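Local coordinates for protein glycosyl hydrolase (Streptomyces cattleya, PDB 7LR8) that probably hydrolyses the Manβ1-4GlcNAc linkage of N-glycan core fragments, as a glycoside hydrolase of family 5, subfamily 18, at residues R15-Y20 / F50-F56; L77-D82 / L139-N144; P208-A212 / D368-R373; Q244-Y248 / V382-M387; P396-L400 / R413-V418. The protein carries 1 engineered substitution. One frame throughout, in Å; residues are numbered along the deposited sequence. Where two conformers were deposited one is given.

Contact 1 of 5, residues R15-Y20 / F50-F56; sequences RFGVNY and FDHVRVF
Build a parallel strand pair of a (β/α)8 barrel: strands 15-19 and 52-55, connected through helix 35-46 as a beta-alpha-beta unit. Their axes approach to 4.7 Å at 28°, with Val-18 beside Val-53 and Asn-19 beside Arg-54. The ladder runs Val-18 N to His-52 O (3.3 Å), Arg-54 N to Val-18 O (2.9 Å) and Tyr-20 N to Arg-54 O (2.9 Å). Gly-17 is the hollow into which the His-52 ring (chi1 p) folds: Gly-17 CA lies over the ring face, 3.5 Å from its centroid, and a beta carbon there would clash with His-52 NE2, which is hydrogen-bonded to Thr-302 OG1. On the other face Val-18 CG1 is a bump 3.5 Å from the Phe-50 ring centroid, and Val-18 CG2 meets Val-53 CG1 at 3.9 Å. Asp-51 accepts Arg-15 NE on OD1 (2.8 Å, a salt bridge) and Phe-16 N on OD2 (2.9 Å); Arg-15 NH2 also salt-bridges Asp-90. Extended Arg-54 reaches Asn-19 OD1 through NH1 (2.8 Å); it forms salt bridges with Asp-94 and Glu-268, its side chain about 5 Å from the bound mannose. One water joins Tyr-20 O (2.8 Å) to Phe-56 N (3.0 Å).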
# COMPACT_ATOMS: atom_id res chain seq x y z
N ARG B 15 -16.78 -14.45 -27.53
CA ARG B 15 -15.46 -14.94 -27.15
C ARG B 15 -15.51 -15.55 -25.75
O ARG B 15 -16.40 -15.25 -24.95
CB ARG B 15 -14.43 -13.82 -27.22
CG ARG B 15 -14.52 -13.05 -28.53
CD ARG B 15 -13.31 -12.20 -28.73
NE ARG B 15 -12.12 -12.93 -28.33
CZ ARG B 15 -10.88 -12.59 -28.69
NH1 ARG B 15 -10.68 -11.54 -29.48
NH2 ARG B 15 -9.86 -13.33 -28.27
N PHE B 16 -14.53 -16.40 -25.47
CA PHE B 16 -14.48 -17.13 -24.21
C PHE B 16 -13.09 -16.98 -23.60
O PHE B 16 -12.08 -17.19 -24.28
CB PHE B 16 -14.83 -18.61 -24.44
CG PHE B 16 -16.21 -18.83 -24.99
CD1 PHE B 16 -17.30 -18.87 -24.13
CD2 PHE B 16 -16.43 -18.95 -26.36
CE1 PHE B 16 -18.59 -19.06 -24.62
CE2 PHE B 16 -17.71 -19.13 -26.85
CZ PHE B 16 -18.79 -19.19 -25.98
N GLY B 17 -13.03 -16.62 -22.32
CA GLY B 17 -11.75 -16.39 -21.70
C GLY B 17 -11.85 -16.50 -20.20
O GLY B 17 -12.88 -16.89 -19.65
N VAL B 18 -10.73 -16.19 -19.53
CA VAL B 18 -10.67 -16.25 -18.08
C VAL B 18 -9.97 -15.02 -17.54
O VAL B 18 -9.12 -14.42 -18.20
CB VAL B 18 -9.96 -17.52 -17.55
CG1 VAL B 18 -10.76 -18.76 -17.89
CG2 VAL B 18 -8.55 -17.63 -18.12
N ASN B 19 -10.36 -14.64 -16.32
CA ASN B 19 -9.57 -13.72 -15.52
C ASN B 19 -8.39 -14.48 -14.93
O ASN B 19 -8.59 -15.46 -14.21
CB ASN B 19 -10.44 -13.12 -14.42
CG ASN B 19 -11.52 -12.23 -14.98
OD1 ASN B 19 -11.27 -11.07 -15.28
ND2 ASN B 19 -12.71 -12.79 -15.18
N TYR B 20 -7.17 -14.02 -15.23
CA TYR B 20 -5.96 -14.79 -14.92
C TYR B 20 -5.50 -14.49 -13.50
O TYR B 20 -5.06 -13.37 -13.21
CB TYR B 20 -4.87 -14.50 -15.95
CG TYR B 20 -3.54 -15.13 -15.61
CD1 TYR B 20 -3.46 -16.44 -15.10
CD2 TYR B 20 -2.35 -14.42 -15.79
CE1 TYR B 20 -2.24 -17.01 -14.77
CE2 TYR B 20 -1.12 -14.98 -15.46
CZ TYR B 20 -1.08 -16.27 -14.96
OH TYR B 20 0.14 -16.83 -14.64
N PHE B 50 -9.95 -21.64 -24.32
CA PHE B 50 -10.23 -20.21 -24.21
C PHE B 50 -9.48 -19.44 -25.28
O PHE B 50 -8.49 -19.92 -25.85
CB PHE B 50 -9.84 -19.68 -22.83
CG PHE B 50 -10.68 -20.24 -21.72
CD1 PHE B 50 -12.00 -19.84 -21.56
CD2 PHE B 50 -10.16 -21.19 -20.86
CE1 PHE B 50 -12.78 -20.36 -20.54
CE2 PHE B 50 -10.93 -21.72 -19.84
CZ PHE B 50 -12.25 -21.31 -19.69
N ASP B 51 -9.96 -18.23 -25.57
CA ASP B 51 -9.31 -17.39 -26.56
C ASP B 51 -8.80 -16.06 -26.02
O ASP B 51 -8.22 -15.29 -26.80
CB ASP B 51 -10.25 -17.12 -27.75
CG ASP B 51 -11.54 -16.43 -27.34
OD1 ASP B 51 -11.47 -15.26 -26.89
OD2 ASP B 51 -12.62 -17.06 -27.49
N HIS B 52 -8.97 -15.75 -24.73
CA HIS B 52 -8.40 -14.52 -24.20
C HIS B 52 -8.23 -14.67 -22.69
O HIS B 52 -8.79 -15.58 -22.07
CB HIS B 52 -9.27 -13.28 -24.50
CG HIS B 52 -10.60 -13.30 -23.82
ND1 HIS B 52 -11.72 -13.90 -24.37
CD2 HIS B 52 -11.00 -12.81 -22.62
CE1 HIS B 52 -12.74 -13.76 -23.55
NE2 HIS B 52 -12.33 -13.12 -22.47
N VAL B 53 -7.42 -13.78 -22.13
CA VAL B 53 -7.28 -13.63 -20.69
C VAL B 53 -7.43 -12.15 -20.36
O VAL B 53 -7.10 -11.28 -21.17
CB VAL B 53 -5.93 -14.16 -20.16
CG1 VAL B 53 -5.88 -15.68 -20.23
CG2 VAL B 53 -4.78 -13.56 -20.94
N ARG B 54 -7.95 -11.89 -19.16
CA ARG B 54 -7.95 -10.56 -18.56
C ARG B 54 -6.91 -10.59 -17.45
O ARG B 54 -6.93 -11.50 -16.62
CB ARG B 54 -9.34 -10.24 -18.01
CG ARG B 54 -9.43 -9.05 -17.05
CD ARG B 54 -10.85 -8.47 -17.09
NE ARG B 54 -11.06 -7.38 -16.14
CZ ARG B 54 -11.76 -7.47 -15.00
NH1 ARG B 54 -12.34 -8.61 -14.64
NH2 ARG B 54 -11.90 -6.40 -14.23
N VAL B 55 -5.96 -9.63 -17.49
CA VAL B 55 -4.79 -9.69 -16.61
C VAL B 55 -4.65 -8.40 -15.80
O VAL B 55 -5.11 -7.33 -16.18
CB VAL B 55 -3.49 -9.97 -17.39
CG1 VAL B 55 -3.65 -11.23 -18.26
CG2 VAL B 55 -3.10 -8.79 -18.25
N PHE B 56 -3.96 -8.53 -14.66
CA PHE B 56 -4.00 -7.51 -13.62
C PHE B 56 -2.62 -7.10 -13.11
O PHE B 56 -2.04 -7.78 -12.25
CB PHE B 56 -4.84 -8.00 -12.45
CG PHE B 56 -6.24 -8.34 -12.83
CD1 PHE B 56 -7.21 -7.34 -12.92
CD2 PHE B 56 -6.60 -9.66 -13.10
CE1 PHE B 56 -8.51 -7.66 -13.27
CE2 PHE B 56 -7.90 -9.97 -13.46
CZ PHE B 56 -8.85 -8.95 -13.55
O HOH W 1 -3.33 -11.40 -14.25

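Contact 2 of 5, residues L77-D82 / L139-N144; sequences LAALTD and LADRPN
Residues 77-82 are a run of regular helix within 71-86; facing them, 139-144 is a loop that opens with a type I turn from Leu-139 to Arg-142. Leu-77 (t, p) starts the contact by touching Leu-139 CD1 with its CD2 at 3.9 Å. One residue on, Ala-78 CA is 3.7 Å from Leu-139 CD2, and Ala-78 CB sits over a face of the Arg-142 guanidinium, 3.8 Å from NH2. Thr-81 points at the loop; its CG2 packs 3.9 Å from Arg-142 CG, its OG1 bonds back to Leu-77 O (2.9 Å), and its carbonyl O receives Asn-144 ND2 (2.9 Å). Asp-82 then clamps Arg-142 in a two-pronged salt bridge, OD1 to NE at 2.7 Å and OD2 to NH2 at 2.8 Å, while Arg-142 NH1 holds Asp-141 OD1 at 3.0 Å. Asn-144 ND2 also reaches Leu-89 O, ahead of strand 90-94. A barrel helix is thus tied to the loop between the next helix, 122-139, and strand 145-152, as neighbouring beta-alpha units meet in a (β/α)8 barrel.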
# COMPACT_ATOMS: atom_id res chain seq x y z
N LEU B 77 4.94 -7.26 -18.01
CA LEU B 77 3.59 -7.30 -18.58
C LEU B 77 3.63 -7.63 -20.06
O LEU B 77 2.79 -8.40 -20.56
CB LEU B 77 2.89 -5.96 -18.34
CG LEU B 77 1.46 -5.82 -18.88
CD1 LEU B 77 0.52 -6.87 -18.24
CD2 LEU B 77 0.94 -4.41 -18.66
N ALA B 78 4.61 -7.08 -20.79
CA ALA B 78 4.75 -7.43 -22.21
C ALA B 78 5.13 -8.89 -22.38
O ALA B 78 4.63 -9.56 -23.29
CB ALA B 78 5.79 -6.51 -22.87
N ALA B 79 6.01 -9.41 -21.51
CA ALA B 79 6.40 -10.81 -21.60
C ALA B 79 5.21 -11.72 -21.32
O ALA B 79 5.04 -12.76 -21.98
CB ALA B 79 7.54 -11.11 -20.62
N LEU B 80 4.37 -11.35 -20.36
CA LEU B 80 3.14 -12.09 -20.12
C LEU B 80 2.24 -12.03 -21.34
O LEU B 80 1.62 -13.03 -21.72
CB LEU B 80 2.43 -11.53 -18.89
CG LEU B 80 1.23 -12.27 -18.31
CD1 LEU B 80 1.04 -11.78 -16.88
CD2 LEU B 80 -0.04 -12.06 -19.12
N THR B 81 2.13 -10.86 -21.96
CA THR B 81 1.26 -10.72 -23.12
C THR B 81 1.76 -11.57 -24.28
O THR B 81 0.97 -12.18 -25.02
CB THR B 81 1.16 -9.23 -23.50
OG1 THR B 81 0.60 -8.51 -22.39
CG2 THR B 81 0.27 -9.05 -24.71
N ASP B 82 3.09 -11.66 -24.45
CA ASP B 82 3.64 -12.50 -25.50
C ASP B 82 3.40 -13.97 -25.20
O ASP B 82 3.08 -14.75 -26.11
CB ASP B 82 5.13 -12.22 -25.66
CG ASP B 82 5.41 -10.89 -26.32
OD1 ASP B 82 4.50 -10.34 -26.97
OD2 ASP B 82 6.55 -10.40 -26.18
N LEU B 139 2.22 -2.02 -25.17
CA LEU B 139 1.60 -3.24 -25.68
C LEU B 139 1.01 -3.06 -27.08
O LEU B 139 0.56 -4.04 -27.67
CB LEU B 139 0.53 -3.72 -24.70
CG LEU B 139 1.03 -4.09 -23.30
CD1 LEU B 139 -0.13 -4.55 -22.45
CD2 LEU B 139 2.12 -5.16 -23.36
N ALA B 140 1.10 -1.85 -27.64
CA ALA B 140 0.39 -1.55 -28.89
C ALA B 140 0.92 -2.36 -30.07
O ALA B 140 0.16 -2.66 -31.00
CB ALA B 140 0.48 -0.06 -29.20
N ASP B 141 2.20 -2.74 -30.05
CA ASP B 141 2.78 -3.51 -31.14
C ASP B 141 2.48 -5.00 -31.04
O ASP B 141 2.92 -5.77 -31.91
CB ASP B 141 4.31 -3.29 -31.23
CG ASP B 141 5.07 -3.76 -29.99
OD1 ASP B 141 4.46 -3.98 -28.93
OD2 ASP B 141 6.32 -3.86 -30.08
N ARG B 142 1.72 -5.43 -30.03
CA ARG B 142 1.36 -6.84 -29.86
C ARG B 142 0.03 -7.11 -30.56
O ARG B 142 -0.99 -6.55 -30.13
CB ARG B 142 1.24 -7.20 -28.39
CG ARG B 142 2.44 -7.90 -27.80
CD ARG B 142 3.60 -6.96 -27.70
NE ARG B 142 4.80 -7.62 -27.17
CZ ARG B 142 5.89 -6.96 -26.76
NH1 ARG B 142 5.95 -5.64 -26.86
NH2 ARG B 142 6.92 -7.63 -26.28
N PRO B 143 -0.01 -7.95 -31.59
CA PRO B 143 -1.29 -8.19 -32.27
C PRO B 143 -2.35 -8.81 -31.38
O PRO B 143 -3.55 -8.65 -31.66
CB PRO B 143 -0.91 -9.13 -33.43
CG PRO B 143 0.42 -9.70 -33.05
CD PRO B 143 1.11 -8.65 -32.24
N ASN B 144 -1.96 -9.47 -30.29
CA ASN B 144 -2.94 -10.09 -29.41
C ASN B 144 -3.37 -9.19 -28.26
O ASN B 144 -4.16 -9.62 -27.42
CB ASN B 144 -2.40 -11.41 -28.85
CG ASN B 144 -1.30 -11.18 -27.84
OD1 ASN B 144 -0.35 -10.44 -28.09
ND2 ASN B 144 -1.45 -11.79 -26.66

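Contact 3 of 5, residues P208-A212 / D368-R373; sequences PFTPA and DQAPAR
Here an irregular loop, 368-373, between strand 358-362 and helix 381-391 of the C-terminal region, lies against the N-cap of barrel helix 211-216. Arg-373 gives the contact its largest share of buried surface. With chi1 p, chi2 t and chi3 p it folds back under its own loop, donating NE to Ala-370 O (3.0 Å) and NH2 to Gln-369 O (2.9 Å), then crosses over with NH1 to Phe-209 O (3.0 Å); NH2 also bonds to His-207 O. Ala-370 adopts positive phi (47/60), which helps turn the loop. Pro-211, first residue of the helix, sets its CD over one face of that guanidinium, 4.1 Å from Arg-373 CZ, and 3.8 Å from Ala-370 CB. Thr-210 (chi1 p) is the N-cap, its OG1 bonded to His-213 N, while its CG2 meets Gln-369 CA at 3.9 Å and Arg-373 NH2 at 3.9 Å. The Phe-209 ring leads away toward Ala-173 and Leu-177 of helix 170-187. Two waters fill the gap under Asp-368 O: one lies 2.7 Å both from that oxygen and from Thr-210 OG1, the other donates to Asp-368 O at 2.6 Å and accepts Ala-212 N at 3.1 Å.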
# COMPACT_ATOMS: atom_id res chain seq x y z
N PRO B 208 -22.05 6.97 -7.47
CA PRO B 208 -21.63 8.00 -8.44
C PRO B 208 -21.43 7.46 -9.84
O PRO B 208 -21.53 8.23 -10.81
CB PRO B 208 -20.31 8.53 -7.86
CG PRO B 208 -20.30 8.10 -6.44
CD PRO B 208 -21.07 6.81 -6.38
N PHE B 209 -21.09 6.19 -9.98
CA PHE B 209 -20.90 5.58 -11.29
C PHE B 209 -22.25 5.03 -11.72
O PHE B 209 -22.88 4.28 -10.96
CB PHE B 209 -19.83 4.50 -11.24
CG PHE B 209 -18.41 5.05 -11.20
CD1 PHE B 209 -17.86 5.52 -10.01
CD2 PHE B 209 -17.64 5.07 -12.35
CE1 PHE B 209 -16.55 6.02 -9.98
CE2 PHE B 209 -16.34 5.58 -12.34
CZ PHE B 209 -15.79 6.05 -11.15
N THR B 210 -22.71 5.43 -12.90
CA THR B 210 -24.09 5.21 -13.29
C THR B 210 -24.21 4.17 -14.39
O THR B 210 -23.22 3.82 -15.05
CB THR B 210 -24.73 6.52 -13.77
OG1 THR B 210 -24.11 6.93 -15.00
CG2 THR B 210 -24.57 7.63 -12.72
N PRO B 211 -25.42 3.65 -14.63
CA PRO B 211 -25.61 2.80 -15.82
C PRO B 211 -25.26 3.51 -17.11
O PRO B 211 -24.71 2.90 -18.03
CB PRO B 211 -27.10 2.44 -15.76
CG PRO B 211 -27.49 2.61 -14.31
CD PRO B 211 -26.64 3.75 -13.81
N ALA B 212 -25.56 4.80 -17.19
CA ALA B 212 -25.22 5.56 -18.39
C ALA B 212 -23.71 5.58 -18.62
O ALA B 212 -23.25 5.46 -19.76
CB ALA B 212 -25.78 6.97 -18.30
N ASP B 368 -30.05 11.46 -15.82
CA ASP B 368 -29.10 10.45 -16.27
C ASP B 368 -28.32 9.83 -15.12
O ASP B 368 -27.40 9.04 -15.37
CB ASP B 368 -28.13 11.06 -17.28
CG ASP B 368 -28.77 11.25 -18.65
OD1 ASP B 368 -29.43 10.31 -19.13
OD2 ASP B 368 -28.62 12.35 -19.22
N GLN B 369 -28.66 10.15 -13.88
CA GLN B 369 -27.94 9.65 -12.71
C GLN B 369 -28.65 8.50 -12.01
O GLN B 369 -28.19 8.08 -10.94
CB GLN B 369 -27.69 10.80 -11.74
CG GLN B 369 -26.87 11.92 -12.37
CD GLN B 369 -26.69 13.11 -11.45
OE1 GLN B 369 -27.04 13.06 -10.27
NE2 GLN B 369 -26.15 14.20 -11.99
N ALA B 370 -29.75 8.00 -12.57
CA ALA B 370 -30.43 6.80 -12.09
C ALA B 370 -30.66 6.79 -10.57
O ALA B 370 -30.19 5.89 -9.88
CB ALA B 370 -29.67 5.56 -12.52
N PRO B 371 -31.39 7.77 -10.03
CA PRO B 371 -31.58 7.84 -8.57
C PRO B 371 -32.46 6.73 -7.99
O PRO B 371 -32.51 6.59 -6.76
CB PRO B 371 -32.24 9.20 -8.38
CG PRO B 371 -32.98 9.43 -9.66
CD PRO B 371 -32.09 8.87 -10.73
N ALA B 372 -33.15 5.94 -8.81
CA ALA B 372 -34.00 4.87 -8.30
C ALA B 372 -33.64 3.53 -8.92
O ALA B 372 -34.50 2.67 -9.12
CB ALA B 372 -35.48 5.19 -8.52
N ARG B 373 -32.35 3.33 -9.21
CA ARG B 373 -31.93 2.11 -9.89
C ARG B 373 -32.06 0.87 -9.03
O ARG B 373 -31.97 -0.24 -9.56
CB ARG B 373 -30.48 2.26 -10.36
CG ARG B 373 -29.44 2.25 -9.25
CD ARG B 373 -28.06 2.61 -9.81
NE ARG B 373 -27.84 4.05 -9.83
CZ ARG B 373 -26.64 4.60 -9.82
NH1 ARG B 373 -25.56 3.84 -9.80
NH2 ARG B 373 -26.53 5.93 -9.82
O HOH W 2 -24.78 9.44 -15.66
O HOH W 3 -27.68 6.46 -15.64

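Contact 4 of 5, residues Q244-Y248 / V382-M387; sequences QHAAY and VFEAFM
Tyr-248, with chi1 t, drives its ring into a hole lined by Val-382, Phe-383, Phe-386 and Met-387. Its CE2 is 3.5 Å from Phe-383 CD2 and its CD1 3.4 Å from Phe-386 CD1; the ring centroids lie 5.1 and 4.9 Å apart, with planes at 74° and 54°, so both pairs are oblique. Met-387 (m, m, t) closes the hole, CE 3.7 Å from Tyr-248 CB, and its SD lies 3.9 Å from Gln-244 CB. Val-382 CG1 touches Tyr-248 OH at 3.7 Å, although that hydroxyl bonds to Cys-376 O. At the flank His-245 CD2 meets Phe-383 CE2 edge to edge at 3.9 Å, its ND1 being bonded to Ser-225 OG. No hydrogen bond joins the two segments. Both are helical and cross at 112° with axes 11.1 Å apart, 244-248 being kinked where the amides of Ala-246 and Ala-247 lack a bond to the preceding turn. This is knob-into-hole packing with an aromatic cluster, joining barrel helix 240-253 to helix 381-391 of the C-terminal region.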
# COMPACT_ATOMS: atom_id res chain seq x y z
N GLN B 244 -29.82 -17.13 -13.97
CA GLN B 244 -30.01 -16.15 -15.02
C GLN B 244 -29.42 -14.79 -14.68
O GLN B 244 -29.59 -13.84 -15.45
CB GLN B 244 -31.51 -16.02 -15.32
CG GLN B 244 -32.16 -17.28 -15.95
CD GLN B 244 -31.93 -17.35 -17.44
OE1 GLN B 244 -31.59 -16.35 -18.08
NE2 GLN B 244 -32.13 -18.53 -18.01
N HIS B 245 -28.73 -14.68 -13.54
CA HIS B 245 -28.30 -13.35 -13.11
C HIS B 245 -27.36 -12.71 -14.13
O HIS B 245 -27.46 -11.51 -14.40
CB HIS B 245 -27.65 -13.44 -11.73
CG HIS B 245 -27.24 -12.10 -11.19
ND1 HIS B 245 -26.02 -11.51 -11.49
CD2 HIS B 245 -27.91 -11.21 -10.42
CE1 HIS B 245 -25.96 -10.33 -10.91
NE2 HIS B 245 -27.09 -10.12 -10.26
N ALA B 246 -26.45 -13.49 -14.71
CA ALA B 246 -25.51 -12.90 -15.65
C ALA B 246 -26.20 -12.47 -16.95
O ALA B 246 -25.90 -11.40 -17.49
CB ALA B 246 -24.37 -13.87 -15.93
N ALA B 247 -27.13 -13.29 -17.46
CA ALA B 247 -27.92 -12.89 -18.62
C ALA B 247 -28.76 -11.65 -18.31
O ALA B 247 -28.96 -10.79 -19.17
CB ALA B 247 -28.82 -14.04 -19.07
N TYR B 248 -29.26 -11.55 -17.08
CA TYR B 248 -29.99 -10.34 -16.68
C TYR B 248 -29.12 -9.10 -16.80
O TYR B 248 -29.56 -8.07 -17.32
CB TYR B 248 -30.47 -10.49 -15.25
CG TYR B 248 -31.04 -9.22 -14.66
CD1 TYR B 248 -32.10 -8.56 -15.26
CD2 TYR B 248 -30.55 -8.72 -13.46
CE1 TYR B 248 -32.65 -7.42 -14.70
CE2 TYR B 248 -31.09 -7.58 -12.89
CZ TYR B 248 -32.14 -6.94 -13.51
OH TYR B 248 -32.68 -5.81 -12.94
N VAL B 382 -38.05 -4.42 -11.06
CA VAL B 382 -37.54 -4.73 -12.40
C VAL B 382 -36.86 -6.09 -12.40
O VAL B 382 -37.10 -6.93 -13.28
CB VAL B 382 -36.59 -3.61 -12.87
CG1 VAL B 382 -35.73 -4.07 -14.03
CG2 VAL B 382 -37.39 -2.37 -13.26
N PHE B 383 -36.02 -6.34 -11.39
CA PHE B 383 -35.33 -7.62 -11.24
C PHE B 383 -36.31 -8.79 -11.25
O PHE B 383 -36.14 -9.75 -12.01
CB PHE B 383 -34.53 -7.61 -9.93
CG PHE B 383 -33.68 -8.84 -9.71
CD1 PHE B 383 -34.24 -10.05 -9.31
CD2 PHE B 383 -32.30 -8.77 -9.87
CE1 PHE B 383 -33.45 -11.17 -9.11
CE2 PHE B 383 -31.50 -9.89 -9.66
CZ PHE B 383 -32.07 -11.09 -9.28
N GLU B 384 -37.34 -8.73 -10.41
CA GLU B 384 -38.27 -9.85 -10.28
C GLU B 384 -39.14 -10.00 -11.52
O GLU B 384 -39.45 -11.12 -11.94
CB GLU B 384 -39.12 -9.70 -9.02
CG GLU B 384 -38.28 -9.48 -7.77
CD GLU B 384 -38.93 -9.98 -6.49
OE1 GLU B 384 -40.18 -9.97 -6.41
OE2 GLU B 384 -38.19 -10.37 -5.57
N ALA B 385 -39.55 -8.88 -12.13
CA ALA B 385 -40.32 -8.99 -13.37
C ALA B 385 -39.48 -9.60 -14.49
O ALA B 385 -39.99 -10.37 -15.30
CB ALA B 385 -40.86 -7.63 -13.79
N PHE B 386 -38.19 -9.27 -14.55
CA PHE B 386 -37.33 -9.85 -15.57
C PHE B 386 -37.20 -11.36 -15.38
O PHE B 386 -37.24 -12.13 -16.35
CB PHE B 386 -35.94 -9.20 -15.56
CG PHE B 386 -35.02 -9.69 -16.66
CD1 PHE B 386 -34.28 -10.86 -16.51
CD2 PHE B 386 -34.89 -8.96 -17.84
CE1 PHE B 386 -33.44 -11.31 -17.54
CE2 PHE B 386 -34.05 -9.39 -18.87
CZ PHE B 386 -33.33 -10.57 -18.72
N MET B 387 -37.03 -11.79 -14.13
CA MET B 387 -36.89 -13.21 -13.86
C MET B 387 -38.18 -13.97 -14.13
O MET B 387 -38.13 -15.13 -14.54
CB MET B 387 -36.43 -13.43 -12.42
CG MET B 387 -35.01 -12.91 -12.16
SD MET B 387 -33.83 -13.56 -13.37
CE MET B 387 -32.34 -12.67 -12.86

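Contact 5 of 5, residues P396-L400 / R413-V418; sequences PTTVL and RGITEV
Strand 397-400 and the 413-418 segment never pair directly: strand 358-362 runs between 397-400 and 417-419 in a three-stranded parallel sheet, and the nearest CA pairs are Thr-397 to Ile-415 at 8.7 Å and Val-399 to Val-418 at 8.0 Å. Helix 407-413 makes the crossover of this beta-alpha-beta unit and ends in a Schellman motif, where Gly-414 takes positive phi (64/31) and turns the chain toward parallel strand 417-419. Thr-397, Val-399 and Ile-415 point into the space between the segments. Thr-397 CG2 touches Ile-415 CD1 at 3.9 Å, and Val-399 CG1 comes loosely against Val-418 CG1 at 4.4 Å; Leu-410 covers Val-399, Ile-415 and Val-418. Arg-413 (m, t, p) reaches across to Thr-398 O, with NH2 at 2.8 Å and a weak bond from NH1 at 3.0 Å; NH1 also bonds to His-409 NE2. Thr-397 OG1, 3.0 Å from Arg-413 NH2, is poorly angled for bonding to it and pairs instead with Glu-251 OE1. Val-399 CB lies 4.1 Å from Arg-413 NH1. The chemistry implies that the helix end serves the sheet edge: a charged guanidinium satisfies the carbonyl of Thr-398, between two residues bonded to strand 358-362.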
# COMPACT_ATOMS: atom_id res chain seq x y z
N PRO B 396 -36.71 -11.99 -22.29
CA PRO B 396 -36.83 -10.53 -22.30
C PRO B 396 -35.50 -9.83 -22.52
O PRO B 396 -34.45 -10.29 -22.08
CB PRO B 396 -37.39 -10.22 -20.90
CG PRO B 396 -36.84 -11.33 -20.03
CD PRO B 396 -36.88 -12.56 -20.94
N THR B 397 -35.57 -8.68 -23.21
CA THR B 397 -34.56 -7.64 -23.09
C THR B 397 -35.14 -6.53 -22.21
O THR B 397 -36.19 -6.71 -21.58
CB THR B 397 -34.11 -7.11 -24.46
OG1 THR B 397 -32.99 -6.23 -24.28
CG2 THR B 397 -35.23 -6.37 -25.18
N THR B 398 -34.46 -5.39 -22.15
CA THR B 398 -34.94 -4.25 -21.38
C THR B 398 -34.95 -2.99 -22.25
O THR B 398 -34.25 -2.90 -23.26
CB THR B 398 -34.09 -4.00 -20.11
OG1 THR B 398 -32.75 -3.60 -20.45
CG2 THR B 398 -34.04 -5.25 -19.24
N VAL B 399 -35.77 -2.03 -21.84
CA VAL B 399 -35.87 -0.74 -22.52
C VAL B 399 -36.13 0.33 -21.47
O VAL B 399 -36.90 0.10 -20.52
CB VAL B 399 -36.96 -0.76 -23.62
CG1 VAL B 399 -38.34 -0.96 -23.02
CG2 VAL B 399 -36.91 0.54 -24.45
N LEU B 400 -35.48 1.48 -21.61
CA LEU B 400 -35.69 2.58 -20.68
C LEU B 400 -37.09 3.17 -20.82
O LEU B 400 -37.65 3.23 -21.92
CB LEU B 400 -34.65 3.68 -20.89
CG LEU B 400 -33.24 3.43 -20.35
CD1 LEU B 400 -32.41 4.69 -20.58
CD2 LEU B 400 -33.29 3.08 -18.86
N ARG B 413 -33.90 -1.93 -32.53
CA ARG B 413 -33.58 -3.12 -31.76
C ARG B 413 -34.50 -4.29 -32.06
O ARG B 413 -34.38 -5.34 -31.42
CB ARG B 413 -33.61 -2.80 -30.26
CG ARG B 413 -32.60 -1.73 -29.87
CD ARG B 413 -32.74 -1.28 -28.42
NE ARG B 413 -32.52 -2.39 -27.50
CZ ARG B 413 -32.88 -2.38 -26.21
NH1 ARG B 413 -33.47 -1.31 -25.70
NH2 ARG B 413 -32.63 -3.44 -25.45
N GLY B 414 -35.42 -4.15 -33.01
CA GLY B 414 -36.35 -5.23 -33.30
C GLY B 414 -37.29 -5.56 -32.17
O GLY B 414 -37.71 -6.72 -32.03
N ILE B 415 -37.66 -4.58 -31.35
CA ILE B 415 -38.55 -4.80 -30.22
C ILE B 415 -39.98 -4.52 -30.66
O ILE B 415 -40.28 -3.42 -31.14
CB ILE B 415 -38.15 -3.92 -29.03
CG1 ILE B 415 -36.80 -4.36 -28.48
CG2 ILE B 415 -39.23 -3.94 -27.95
CD1 ILE B 415 -36.18 -3.34 -27.51
N THR B 416 -40.85 -5.53 -30.53
CA THR B 416 -42.24 -5.38 -30.91
C THR B 416 -43.20 -5.40 -29.72
O THR B 416 -44.39 -5.12 -29.91
CB THR B 416 -42.65 -6.50 -31.89
OG1 THR B 416 -42.28 -7.77 -31.34
CG2 THR B 416 -41.99 -6.30 -33.25
N GLU B 417 -42.72 -5.72 -28.53
CA GLU B 417 -43.59 -5.86 -27.37
C GLU B 417 -42.92 -5.21 -26.18
O GLU B 417 -41.76 -5.49 -25.89
CB GLU B 417 -43.90 -7.33 -27.07
N VAL B 418 -43.66 -4.36 -25.48
CA VAL B 418 -43.13 -3.59 -24.38
C VAL B 418 -44.06 -3.78 -23.19
O VAL B 418 -45.28 -3.56 -23.31
CB VAL B 418 -43.00 -2.11 -24.74
CG1 VAL B 418 -42.66 -1.30 -23.52
CG2 VAL B 418 -41.91 -1.92 -25.81

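In the fold
Contacts 1 and 2 belong to the first half of the (β/α)8 barrel and touch, their centres 14 Å apart: Val-55 of strand 52-55 packs on Leu-77 and Leu-80 of helix 71-86, and Tyr-20 on Leu-80. Contacts 3 and 4 reach from the barrel's second half to the C-terminal region, and their segments alternate along the chain. Contact 5 lies within that region's small parallel sheet; it touches contact 4, also 14 Å away between centres, where Phe-386 meets Pro-396 and Thr-398. Contacts 2 and 5 are farthest apart, about 40 Å between centres. The sugar-binding barrel and its C-terminal addition are joined by helix packing at contact 4 and by hydrogen bonds and waters at contact 3.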